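Local coordinates for periplasmic binding protein/LacI transcriptional regulator (Brachyspira murdochii, PDB 4KQC), which probably binds a carbohydrate or related solute in the periplasm as the solute-binding component of an ABC transporter, at residues A[130-135]-A[205-210]; A[137-142]-A[238-243]; A[145-150]-A[156-161]. All blocks are in the same frame, centred on the assembly; numbering follows the deposited sequence.

Interaction 1 of 3, residues A[130-135]-A[205-210]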
ATOM      1  N   THR A 130      -1.150   6.944 -26.619  1.00 13.74           N
ATOM      2  CA  THR A 130      -0.736   7.577 -27.896  1.00 14.48           C
ATOM      3  C   THR A 130       0.779   7.630 -28.041  1.00 14.10           C
ATOM      4  O   THR A 130       1.366   7.323 -29.094  1.00 13.84           O
ATOM      5  CB  THR A 130      -1.388   8.975 -27.948  1.00 15.63           C
ATOM      6  OG1 THR A 130      -2.817   8.782 -27.934  1.00 16.80           O
ATOM      7  CG2 THR A 130      -1.011   9.782 -29.219  1.00 16.78           C
ATOM      8  N   ARG A 131       1.435   7.963 -26.917  1.00 12.68           N
ATOM      9  CA  ARG A 131       2.898   7.995 -26.850  1.00 12.26           C
ATOM     10  C   ARG A 131       3.584   6.654 -27.107  1.00 12.15           C
ATOM     11  O   ARG A 131       4.600   6.571 -27.832  1.00 12.27           O
ATOM     12  CB  ARG A 131       3.398   8.716 -25.597  1.00 12.57           C
ATOM     13  CG  ARG A 131       3.166  10.212 -25.693  1.00 12.78           C
ATOM     14  CD  ARG A 131       3.220  10.825 -24.298  1.00 14.23           C
ATOM     15  NE  ARG A 131       4.606  10.839 -23.812  1.00 13.98           N
ATOM     16  CZ  ARG A 131       5.017  11.284 -22.623  1.00 14.25           C
ATOM     17  NH1 ARG A 131       6.306  11.281 -22.359  1.00 14.37           N
ATOM     18  NH2 ARG A 131       4.146  11.712 -21.689  1.00 14.34           N
ATOM     19  N   ILE A 132       3.021   5.583 -26.580  1.00 12.18           N
ATOM     20  CA  ILE A 132       3.546   4.241 -26.796  1.00 12.13           C
ATOM     21  C   ILE A 132       3.443   3.829 -28.265  1.00 13.74           C
ATOM     22  O   ILE A 132       4.327   3.173 -28.761  1.00 14.36           O
ATOM     23  CB  ILE A 132       2.804   3.218 -25.913  1.00 12.82           C
ATOM     24  CG1 ILE A 132       3.207   3.415 -24.449  1.00 12.48           C
ATOM     25  CG2 ILE A 132       3.127   1.772 -26.345  1.00 13.43           C
ATOM     26  CD1 ILE A 132       2.240   2.783 -23.438  1.00 13.17           C
ATOM     27  N   ALA A 133       2.364   4.219 -28.934  1.00 13.54           N
ATOM     28  CA  ALA A 133       2.141   3.824 -30.328  1.00 14.76           C
ATOM     29  C   ALA A 133       3.254   4.289 -31.277  1.00 17.30           C
ATOM     30  O   ALA A 133       3.479   3.645 -32.308  1.00 16.49           O
ATOM     31  CB  ALA A 133       0.817   4.356 -30.777  1.00 14.82           C
ATOM     32  N   ALA A 134       3.944   5.372 -30.921  1.00 17.24           N
ATOM     33  CA  ALA A 134       5.168   5.826 -31.596  1.00 18.78           C
ATOM     34  C   ALA A 134       6.405   4.952 -31.524  1.00 19.05           C
ATOM     35  O   ALA A 134       7.360   5.167 -32.295  1.00 20.84           O
ATOM     36  CB  ALA A 134       5.539   7.232 -31.151  1.00 21.00           C
ATOM     37  N   PHE A 135       6.449   4.012 -30.589  1.00 19.52           N
ATOM     38  CA  PHE A 135       7.582   3.113 -30.451  1.00 18.29           C
ATOM     39  C   PHE A 135       7.419   1.894 -31.343  1.00 20.90           C
ATOM     40  O   PHE A 135       6.438   1.795 -32.110  1.00 20.46           O
ATOM     41  CB  PHE A 135       7.808   2.772 -28.972  1.00 17.67           C
ATOM     42  CG  PHE A 135       8.316   3.941 -28.229  1.00 16.32           C
ATOM     43  CD1 PHE A 135       7.469   4.914 -27.790  1.00 15.89           C
ATOM     44  CD2 PHE A 135       9.672   4.063 -27.959  1.00 17.22           C
ATOM     45  CE1 PHE A 135       7.953   6.043 -27.129  1.00 15.68           C
ATOM     46  CE2 PHE A 135      10.163   5.179 -27.310  1.00 17.93           C
ATOM     47  CZ  PHE A 135       9.281   6.167 -26.873  1.00 17.00           C
ATOM     48  N   SER A 205      14.972   7.666 -20.550  1.00 13.76           N
ATOM     49  CA  SER A 205      15.019   6.214 -20.448  1.00 13.87           C
ATOM     50  C   SER A 205      13.674   5.516 -20.444  1.00 13.01           C
ATOM     51  O   SER A 205      13.548   4.361 -20.961  1.00 14.87           O
ATOM     52  CB  SER A 205      15.777   5.781 -19.199  1.00 17.04           C
ATOM     53  OG  SER A 205      17.111   6.297 -19.198  1.00 20.34           O
ATOM     54  N   VAL A 206      12.674   6.148 -19.836  1.00 12.83           N
ATOM     55  CA  VAL A 206      11.341   5.548 -19.653  1.00 13.03           C
ATOM     56  C   VAL A 206      10.280   6.568 -19.933  1.00 12.70           C
ATOM     57  O   VAL A 206      10.550   7.785 -19.969  1.00 11.60           O
ATOM     58  CB  VAL A 206      11.166   4.934 -18.249  1.00 12.13           C
ATOM     59  CG1 VAL A 206      12.240   3.877 -17.898  1.00 13.06           C
ATOM     60  CG2 VAL A 206      11.133   6.014 -17.206  1.00 13.21           C
ATOM     61  N   LEU A 207       9.059   6.112 -20.178  1.00 11.84           N
ATOM     62  CA  LEU A 207       7.929   7.042 -20.343  1.00 11.71           C
ATOM     63  C   LEU A 207       7.187   7.264 -19.055  1.00 11.57           C
ATOM     64  O   LEU A 207       6.594   8.335 -18.845  1.00 11.53           O
ATOM     65  CB  LEU A 207       6.883   6.532 -21.367  1.00 12.02           C
ATOM     66  CG  LEU A 207       7.259   6.369 -22.818  1.00 13.12           C
ATOM     67  CD1 LEU A 207       6.037   5.857 -23.625  1.00 13.09           C
ATOM     68  CD2 LEU A 207       7.676   7.749 -23.260  1.00 13.05           C
ATOM     69  N   GLY A 208       7.162   6.233 -18.217  1.00 11.95           N
ATOM     70  CA  GLY A 208       6.351   6.336 -16.971  1.00 11.26           C
ATOM     71  C   GLY A 208       7.026   5.559 -15.880  1.00 11.87           C
ATOM     72  O   GLY A 208       7.820   4.678 -16.144  1.00 11.79           O
ATOM     73  N   ILE A 209       6.642   5.890 -14.659  1.00 11.89           N
ATOM     74  CA  ILE A 209       7.141   5.236 -13.482  1.00 11.03           C
ATOM     75  C   ILE A 209       6.014   5.058 -12.508  1.00 10.50           C
ATOM     76  O   ILE A 209       5.314   6.041 -12.164  1.00 10.61           O
ATOM     77  CB  ILE A 209       8.216   6.089 -12.834  1.00 12.96           C
ATOM     78  CG1 ILE A 209       9.399   6.353 -13.815  1.00 13.29           C
ATOM     79  CG2 ILE A 209       8.647   5.406 -11.550  1.00 13.45           C
ATOM     80  CD1 ILE A 209      10.447   7.347 -13.277  1.00 15.58           C
ATOM     81  N   TYR A 210       5.786   3.819 -12.100  1.00  9.42           N
ATOM     82  CA  TYR A 210       4.763   3.492 -11.063  1.00  9.59           C
ATOM     83  C   TYR A 210       5.516   3.236  -9.726  1.00  9.93           C
ATOM     84  O   TYR A 210       6.420   2.389  -9.629  1.00 10.30           O
ATOM     85  CB  TYR A 210       3.973   2.251 -11.458  1.00 10.52           C
ATOM     86  CG  TYR A 210       3.193   1.604 -10.337  1.00 10.25           C
ATOM     87  CD1 TYR A 210       2.426   2.319  -9.448  1.00 11.04           C
ATOM     88  CD2 TYR A 210       3.185   0.237 -10.189  1.00 11.44           C
ATOM     89  CE1 TYR A 210       1.636   1.691  -8.476  1.00 10.99           C
ATOM     90  CE2 TYR A 210       2.476  -0.367  -9.193  1.00 11.92           C
ATOM     91  CZ  TYR A 210       1.698   0.327  -8.354  1.00 11.26           C
ATOM     92  OH  TYR A 210       1.013  -0.356  -7.397  1.00 13.02           O
TER
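Leu207 pushes its isobutyl end against Ile132, Phe135 and Arg131, so the residue just ahead of strand 208-211 meets the end of helix 113-133 and the loop that follows. This is helix-on-sheet packing in a Rossmann-like lobe of the periplasmic binding protein fold, near the end of the lobe far from the centre of the chain. The contact is mainly apolar. CD1 of Leu207 serves two neighbours at once: it lies 3.8 Å from Ile132 CG1 and 4.0 Å from Phe135 CE1. The Leu207 and Ile132 side chains pass at a slant, while Phe135 and Leu207 run past each other in opposite senses. An extended Leu207 side chain, chi2 -180°, carries CD1 this far toward the helix end, and Ala141 and Leu128 add to its surroundings.

The other methyl meets a charged group. Leu207 CD2 sits 3.9 Å from Arg131 NH1, an oblique touch beside the guanidinium and not a polar bond. The polar work of Arg131 is done elsewhere: NE makes a salt bridge with Asp241 OD2, and NH1 also bonds to the backbone O of Asp244. A bend at chi3 (72°) turns the guanidinium toward these partners while the aliphatic part of the chain still comes from the helix side. With its nitrogens engaged in this way, the group is probably restrained from turning.

A backbone bond sets the course of the chain into Phe135. It leaves the helix with Phe135 N bonded to Ile132 O at 2.9 Å, and the Phe135 ring folds back so that its edge, in the ring plane, faces the carbonyl oxygens of Arg131 and Ile132.

Interaction 2 of 3, residues A[137-142]-A[238-243]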
ATOM      1  N   SER A 137       8.633  -2.517 -32.054  1.00 27.68           N
ATOM      2  CA  SER A 137       9.018  -3.759 -31.446  0.70 27.43           C
ATOM      3  C   SER A 137      10.531  -3.852 -31.177  1.00 27.02           C
ATOM      4  O   SER A 137      10.942  -4.462 -30.195  1.00 28.32           O
ATOM      5  CB  SER A 137       8.572  -4.915 -32.329  0.70 30.78           C
ATOM      6  OG  SER A 137       9.017  -6.118 -31.759  0.70 32.57           O
ATOM      7  N   ASP A 138      11.344  -3.241 -32.035  1.00 26.38           N
ATOM      8  CA  ASP A 138      12.809  -3.241 -31.864  1.00 27.76           C
ATOM      9  C   ASP A 138      13.310  -2.149 -30.893  1.00 25.21           C
ATOM     10  O   ASP A 138      14.474  -2.175 -30.495  1.00 25.79           O
ATOM     11  CB  ASP A 138      13.518  -3.039 -33.217  1.00 31.51           C
ATOM     12  CG  ASP A 138      13.318  -4.223 -34.191  1.00 36.82           C
ATOM     13  OD1 ASP A 138      12.730  -5.276 -33.833  1.00 39.70           O
ATOM     14  OD2 ASP A 138      13.779  -4.098 -35.348  1.00 44.02           O
ATOM     15  N   ASN A 139      12.445  -1.192 -30.525  1.00 22.02           N
ATOM     16  CA  ASN A 139      12.800  -0.090 -29.613  1.00 20.07           C
ATOM     17  C   ASN A 139      11.520   0.260 -28.800  1.00 17.86           C
ATOM     18  O   ASN A 139      10.805   1.218 -29.122  1.00 19.49           O
ATOM     19  CB  ASN A 139      13.344   1.103 -30.391  1.00 20.62           C
ATOM     20  CG  ASN A 139      13.795   2.274 -29.521  1.00 22.57           C
ATOM     21  OD1 ASN A 139      14.090   2.157 -28.338  1.00 24.49           O
ATOM     22  ND2 ASN A 139      13.940   3.407 -30.167  1.00 28.42           N
ATOM     23  N   LYS A 140      11.275  -0.531 -27.761  1.00 17.39           N
ATOM     24  CA  LYS A 140       9.986  -0.507 -27.062  1.00 15.23           C
ATOM     25  C   LYS A 140       9.930   0.650 -26.091  1.00 14.25           C
ATOM     26  O   LYS A 140      10.967   1.013 -25.487  1.00 13.88           O
ATOM     27  CB  LYS A 140       9.786  -1.798 -26.340  1.00 16.82           C
ATOM     28  CG  LYS A 140       9.684  -3.006 -27.257  1.00 18.36           C
ATOM     29  CD  LYS A 140       9.429  -4.253 -26.487  1.00 21.09           C
ATOM     30  CE  LYS A 140       9.323  -5.411 -27.483  1.00 25.13           C
ATOM     31  NZ  LYS A 140       8.724  -6.569 -26.793  1.00 29.36           N
ATOM     32  N   ALA A 141       8.756   1.248 -25.924  1.00 13.37           N
ATOM     33  CA  ALA A 141       8.512   2.177 -24.810  1.00 12.09           C
ATOM     34  C   ALA A 141       8.651   1.453 -23.494  1.00 12.03           C
ATOM     35  O   ALA A 141       8.081   0.365 -23.288  1.00 12.12           O
ATOM     36  CB  ALA A 141       7.109   2.755 -24.887  1.00 12.49           C
ATOM     37  N   LYS A 142       9.297   2.100 -22.527  1.00 11.61           N
ATOM     38  CA  LYS A 142       9.523   1.498 -21.220  0.60 12.34           C
ATOM     39  C   LYS A 142       8.696   2.159 -20.131  1.00 11.69           C
ATOM     40  O   LYS A 142       8.621   3.370 -20.078  1.00 11.34           O
ATOM     41  CB  LYS A 142      11.006   1.602 -20.852  0.60 12.93           C
ATOM     42  CG  LYS A 142      11.970   1.090 -21.912  0.60 14.54           C
ATOM     43  CD  LYS A 142      11.690  -0.373 -22.238  0.60 15.39           C
ATOM     44  CE  LYS A 142      12.906  -1.050 -22.849  0.60 17.24           C
ATOM     45  NZ  LYS A 142      13.264  -0.475 -24.169  0.60 17.24           N
ATOM     46  N   ASP A 238      12.126  14.775 -19.882  1.00 15.36           N
ATOM     47  CA  ASP A 238      13.040  13.688 -19.508  1.00 14.41           C
ATOM     48  C   ASP A 238      12.525  12.309 -19.783  1.00 14.05           C
ATOM     49  O   ASP A 238      13.185  11.338 -19.441  1.00 13.90           O
ATOM     50  CB  ASP A 238      13.516  13.760 -18.056  1.00 16.46           C
ATOM     51  CG  ASP A 238      14.865  13.046 -17.840  1.00 18.05           C
ATOM     52  OD1 ASP A 238      15.735  13.067 -18.754  1.00 18.42           O
ATOM     53  OD2 ASP A 238      15.116  12.517 -16.741  1.00 17.91           O
ATOM     54  N   ALA A 239      11.397  12.211 -20.457  1.00 12.52           N
ATOM     55  CA  ALA A 239      10.875  10.912 -20.878  1.00 12.89           C
ATOM     56  C   ALA A 239      11.582  10.413 -22.108  1.00 12.81           C
ATOM     57  O   ALA A 239      12.226  11.163 -22.829  1.00 13.11           O
ATOM     58  CB  ALA A 239       9.385  10.963 -21.091  1.00 12.50           C
ATOM     59  N   GLN A 240      11.460   9.115 -22.336  1.00 12.11           N
ATOM     60  CA  GLN A 240      12.085   8.406 -23.397  1.00 13.12           C
ATOM     61  C   GLN A 240      11.851   9.005 -24.806  1.00 14.34           C
ATOM     62  O   GLN A 240      12.749   8.968 -25.660  1.00 16.21           O
ATOM     63  CB  GLN A 240      11.578   6.960 -23.271  1.00 13.53           C
ATOM     64  CG  GLN A 240      12.340   5.944 -23.998  1.00 14.67           C
ATOM     65  CD  GLN A 240      11.699   4.591 -23.914  1.00 14.86           C
ATOM     66  OE1 GLN A 240      10.726   4.394 -23.195  1.00 16.03           O
ATOM     67  NE2 GLN A 240      12.169   3.678 -24.736  1.00 15.51           N
ATOM     68  N   ASP A 241      10.663   9.573 -25.022  1.00 14.42           N
ATOM     69  CA  ASP A 241      10.281  10.266 -26.245  1.00 15.02           C
ATOM     70  C   ASP A 241      10.532  11.790 -26.214  1.00 14.60           C
ATOM     71  O   ASP A 241      10.074  12.498 -27.106  1.00 15.73           O
ATOM     72  CB  ASP A 241       8.833  10.003 -26.628  1.00 14.78           C
ATOM     73  CG  ASP A 241       7.837  10.445 -25.565  1.00 15.00           C
ATOM     74  OD1 ASP A 241       8.218  11.055 -24.517  1.00 14.11           O
ATOM     75  OD2 ASP A 241       6.627  10.186 -25.763  1.00 13.50           O
ATOM     76  N   GLY A 242      11.292  12.268 -25.227  1.00 14.50           N
ATOM     77  CA  GLY A 242      11.460  13.709 -24.977  1.00 14.83           C
ATOM     78  C   GLY A 242      10.299  14.510 -24.446  1.00 15.30           C
ATOM     79  O   GLY A 242      10.382  15.747 -24.309  1.00 15.44           O
ATOM     80  N   GLY A 243       9.184  13.840 -24.156  1.00 15.18           N
ATOM     81  CA  GLY A 243       8.094  14.470 -23.416  1.00 15.13           C
ATOM     82  C   GLY A 243       8.355  14.391 -21.924  1.00 14.57           C
ATOM     83  O   GLY A 243       9.523  14.247 -21.490  1.00 13.69           O
TER
HETATM   84  O   HOH W   1      14.305   4.356 -26.630  1.00 26.67           O
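The flat side-chain amide of Gln240 lies against the backbone of Lys140 to Lys142 and bonds to it through its edge. Over one face comes the carbonyl oxygen of Ser205; toward the opposite face comes CE2 of the tilted Phe135 ring. At the edge, OE1 accepts from the backbone N of Lys142 at 2.8 Å, in the carbonyl plane and on a lone pair. NE2 donates to Lys140 O at 3.0 Å, with a nearly straight N-H...O angle of 163° and the acceptor close to the amide plane. NE2 also gives a bond to water 1, 2.9 Å away, and that water in turn donates to Asn139 OD1. Three bonds thus fix the rotation of the amide and tell its oxygen from its nitrogen.

Reach comes from the torsions: Gln240 CG is opposite the backbone N across the first bond (chi1 -164°), and the chain beyond it is straight. Lys140 O meets the NE2 donor tilted out of its carbonyl plane. In one of the two modelled positions of Lys142, NZ reaches the same oxygen from the other face, a less certain second grip.

The base from which Gln240 extends is itself braced. A type I turn runs from Ala239 to Gly242, closed by Gly242 N to Ala239 O at 2.8 Å, and Asp241 OD1 accepts from Gly243 N in an Asx turn. The other carboxylate oxygen is turned to the end of helix 113-133.

Since Lys142 O bonds to Leu207 N, Gln240 OE1 seems to supply the carbonyl that the neighbouring strand would offer to Lys142 N: a side-chain amide mimicking a peptide group at the start of a parallel beta pair.

Interaction 3 of 3, residues A[145-150]-A[156-161]. With NO3 (nitrate ion), chain C.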
ATOM      1  N   VAL A 145       8.313  -0.145 -12.999  1.00 11.08           N
ATOM      2  CA  VAL A 145       7.476  -0.442 -11.836  1.00 11.92           C
ATOM      3  C   VAL A 145       8.448  -0.570 -10.643  1.00 12.02           C
ATOM      4  O   VAL A 145       9.202  -1.514 -10.609  1.00 13.55           O
ATOM      5  CB  VAL A 145       6.706  -1.739 -12.068  1.00 12.43           C
ATOM      6  CG1 VAL A 145       6.012  -2.237 -10.769  1.00 14.24           C
ATOM      7  CG2 VAL A 145       5.732  -1.584 -13.245  1.00 13.29           C
ATOM      8  N   LEU A 146       8.388   0.328  -9.667  1.00 11.20           N
ATOM      9  CA  LEU A 146       9.235   0.219  -8.489  0.50 11.37           C
ATOM     10  C   LEU A 146       8.415  -0.539  -7.480  1.00 11.31           C
ATOM     11  O   LEU A 146       7.462   0.007  -6.886  1.00 10.77           O
ATOM     12  CB  LEU A 146       9.635   1.601  -7.967  0.50 12.45           C
ATOM     13  CG  LEU A 146      10.854   2.228  -8.656  0.50 13.53           C
ATOM     14  CD1 LEU A 146      12.146   1.647  -8.087  0.50 14.46           C
ATOM     15  CD2 LEU A 146      10.837   2.092 -10.168  0.50 13.14           C
ATOM     16  N   GLN A 147       8.763  -1.810  -7.347  1.00 10.26           N
ATOM     17  CA  GLN A 147       8.078  -2.735  -6.462  1.00 10.14           C
ATOM     18  C   GLN A 147       8.723  -2.714  -5.102  1.00  9.93           C
ATOM     19  O   GLN A 147       9.927  -2.872  -5.043  1.00  9.90           O
ATOM     20  CB  GLN A 147       8.204  -4.134  -7.088  1.00 10.52           C
ATOM     21  CG  GLN A 147       7.806  -5.260  -6.149  1.00 11.29           C
ATOM     22  CD  GLN A 147       7.846  -6.630  -6.798  1.00 12.79           C
ATOM     23  OE1 GLN A 147       7.839  -6.742  -8.019  1.00 14.19           O
ATOM     24  NE2 GLN A 147       7.898  -7.669  -5.990  1.00 13.11           N
ATOM     25  N   LEU A 148       7.957  -2.443  -4.041  1.00  9.88           N
ATOM     26  CA  LEU A 148       8.598  -2.081  -2.739  1.00 10.98           C
ATOM     27  C   LEU A 148       9.429  -3.187  -2.113  1.00 11.39           C
ATOM     28  O   LEU A 148      10.434  -2.916  -1.437  1.00 12.93           O
ATOM     29  CB  LEU A 148       7.549  -1.523  -1.739  1.00 11.11           C
ATOM     30  CG  LEU A 148       6.433  -2.533  -1.407  1.00 11.39           C
ATOM     31  CD1 LEU A 148       6.513  -2.893   0.054  1.00 11.91           C
ATOM     32  CD2 LEU A 148       5.036  -2.114  -1.755  1.00 11.62           C
ATOM     33  N   ASP A 149       9.024  -4.428  -2.294  1.00 11.50           N
ATOM     34  CA  ASP A 149       9.716  -5.593  -1.691  1.00 13.08           C
ATOM     35  C   ASP A 149       9.171  -6.867  -2.301  1.00 12.89           C
ATOM     36  O   ASP A 149       8.313  -6.814  -3.209  1.00 10.72           O
ATOM     37  CB  ASP A 149       9.624  -5.588  -0.171  1.00 15.01           C
ATOM     38  CG  ASP A 149       8.254  -5.896   0.384  1.00 16.45           C
ATOM     39  OD1 ASP A 149       7.280  -6.300  -0.319  1.00 17.22           O
ATOM     40  OD2 ASP A 149       8.143  -5.693   1.633  1.00 20.34           O
ATOM     41  N   ASN A 150       9.672  -7.987  -1.830  1.00 12.81           N
ATOM     42  CA  ASN A 150       9.210  -9.330  -2.242  1.00 14.04           C
ATOM     43  C   ASN A 150       8.261 -10.022  -1.254  1.00 15.65           C
ATOM     44  O   ASN A 150       8.247 -11.256  -1.178  1.00 18.85           O
ATOM     45  CB  ASN A 150      10.428 -10.210  -2.545  1.00 15.09           C
ATOM     46  CG  ASN A 150      11.127  -9.805  -3.806  1.00 16.39           C
ATOM     47  OD1 ASN A 150      10.523  -9.868  -4.878  1.00 20.74           O
ATOM     48  ND2 ASN A 150      12.338  -9.356  -3.708  1.00 17.39           N
ATOM     49  N   GLY A 156       1.773  -8.161  -4.774  1.00 12.54           N
ATOM     50  CA  GLY A 156       0.479  -7.796  -5.221  1.00 12.17           C
ATOM     51  C   GLY A 156       0.351  -6.392  -5.760  1.00 11.52           C
ATOM     52  O   GLY A 156      -0.333  -6.185  -6.779  1.00 12.13           O
ATOM     53  N   ARG A 157       1.028  -5.423  -5.145  1.00 10.71           N
ATOM     54  CA  ARG A 157       0.973  -4.054  -5.699  1.00 11.21           C
ATOM     55  C   ARG A 157       1.670  -3.950  -7.044  1.00 11.76           C
ATOM     56  O   ARG A 157       1.310  -3.108  -7.854  1.00 13.81           O
ATOM     57  CB  ARG A 157       1.533  -3.038  -4.731  1.00 10.92           C
ATOM     58  CG  ARG A 157       0.678  -2.857  -3.492  1.00 11.20           C
ATOM     59  CD  ARG A 157       1.124  -1.670  -2.682  1.00 11.35           C
ATOM     60  NE  ARG A 157       0.331  -1.460  -1.487  1.00 13.14           N
ATOM     61  CZ  ARG A 157       0.515  -0.436  -0.663  1.00 13.33           C
ATOM     62  NH1 ARG A 157       1.414   0.467  -0.924  1.00 13.84           N
ATOM     63  NH2 ARG A 157      -0.290  -0.241   0.377  1.00 15.81           N
ATOM     64  N   ALA A 158       2.635  -4.814  -7.321  1.00 11.75           N
ATOM     65  CA  ALA A 158       3.313  -4.830  -8.636  1.00 11.65           C
ATOM     66  C   ALA A 158       2.513  -5.626  -9.653  1.00 12.27           C
ATOM     67  O   ALA A 158       2.303  -5.143 -10.784  1.00 13.12           O
ATOM     68  CB  ALA A 158       4.692  -5.481  -8.513  1.00 13.20           C
ATOM     69  N   GLU A 159       2.146  -6.850  -9.311  1.00 13.13           N
ATOM     70  CA  GLU A 159       1.422  -7.801 -10.200  0.70 14.95           C
ATOM     71  C   GLU A 159       0.122  -7.167 -10.658  1.00 13.34           C
ATOM     72  O   GLU A 159      -0.267  -7.320 -11.810  1.00 13.57           O
ATOM     73  CB  GLU A 159       1.115  -9.151  -9.528  0.70 18.36           C
ATOM     74  CG  GLU A 159       2.225 -10.226  -9.603  0.70 22.81           C
ATOM     75  CD  GLU A 159       1.836 -11.642  -9.084  0.70 25.55           C
ATOM     76  OE1 GLU A 159       0.732 -11.875  -8.506  0.70 28.14           O
ATOM     77  OE2 GLU A 159       2.685 -12.535  -9.221  0.70 29.68           O
ATOM     78  N   GLY A 160      -0.583  -6.502  -9.739  1.00 13.39           N
ATOM     79  CA  GLY A 160      -1.887  -5.877 -10.092  1.00 11.95           C
ATOM     80  C   GLY A 160      -1.763  -4.892 -11.255  1.00 13.34           C
ATOM     81  O   GLY A 160      -2.630  -4.829 -12.157  1.00 11.91           O
ATOM     82  N   PHE A 161      -0.734  -4.054 -11.196  1.00 11.68           N
ATOM     83  CA  PHE A 161      -0.401  -3.094 -12.220  1.00 11.12           C
ATOM     84  C   PHE A 161       0.019  -3.834 -13.510  1.00 11.32           C
ATOM     85  O   PHE A 161      -0.440  -3.565 -14.596  1.00 11.53           O
ATOM     86  CB  PHE A 161       0.720  -2.147 -11.705  1.00 10.80           C
ATOM     87  CG  PHE A 161       1.130  -1.114 -12.739  1.00 10.56           C
ATOM     88  CD1 PHE A 161       2.066  -1.428 -13.693  1.00 10.47           C
ATOM     89  CD2 PHE A 161       0.554   0.154 -12.764  1.00 10.10           C
ATOM     90  CE1 PHE A 161       2.404  -0.544 -14.686  1.00 10.77           C
ATOM     91  CE2 PHE A 161       0.948   1.071 -13.714  1.00 10.19           C
ATOM     92  CZ  PHE A 161       1.816   0.726 -14.684  1.00 10.52           C
TER
HETATM   93  N   NO3 C 502      14.727  -8.645  -6.154  1.00 24.68           N
HETATM   94  O1  NO3 C 502      15.654  -8.361  -6.909  1.00 28.54           O
HETATM   95  O2  NO3 C 502      14.744  -8.185  -4.880  1.00 23.75           O
HETATM   96  O3  NO3 C 502      13.637  -9.378  -6.610  1.00 27.43           O
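Val145 packs on Ala158 and Phe161, and Gln147 on Ala158, in a buried, largely apolar contact between the end of strand 141-146, with the loop after it, and the first half of helix 152-171. Ala158 is the point of closest approach. Its CB lies against the length of the Gln147 side chain, from CB to the amide, and comes nearest to Gln147 OE1, at 3.4 Å. Val145 divides its methyls: CG1 faces Ala158 CB at 4.2 Å, and CG2 meets Phe161 CD1 at 3.7 Å, approaching the ring obliquely. Phe161 also stacks with Tyr210, joining this packing to the neighbouring strand.

At the other end, Leu148 CD2 touches the aliphatic Arg157 CD at 4.0 Å. Leu148 CG sits between its own backbone N and carbonyl carbon (chi1 61°), which turns the branch back to the helix. The guanidinium lies beyond this touch: Arg157 NH1 bonds to Ser212 O and makes a salt bridge with Asp251, and NE bonds to Asn113.

The Gln147 amide is held by the loop itself, where NE2 donates to Asp149 O at 2.9 Å, 162° at the hydrogen and within its own amide plane. Replacing Gln147 with an alanine would probably leave Asp149 O without this donor and uncover part of the Ala158 methyl, letting the loop shift. Farther along, Asn150 ND2 holds a nitrate ion, probably from the crystallisation liquor, through its O2 at 2.9 Å and O3.

Strand, loop and helix form the first half of a beta-alpha-beta unit completed by strand 179-184, the repeating element of the alpha/beta lobes of periplasmic binding proteins.

Following the chain, the end of helix 113-133 (130-135) comes first, then 137-142 leads into strand 141-146, whose far end carries 145-150. Interaction 3 closes first and locally, when helix 152-171 folds back on that strand. Interaction 1 closes a longer loop as the chain enters strand 208-211, and interaction 2 a further one at the turn before strand 246-250. Interaction 3 nests inside both; interactions 1 and 2 cross, their segments alternating. They also touch: 205-210 runs beside both segments of interaction 2, with Val206 O bonded to Gln240 N. Tyr210, at the end of segment 205-210, reaches Arg157 and Phe161 of interaction 3, so one sheet connects all three.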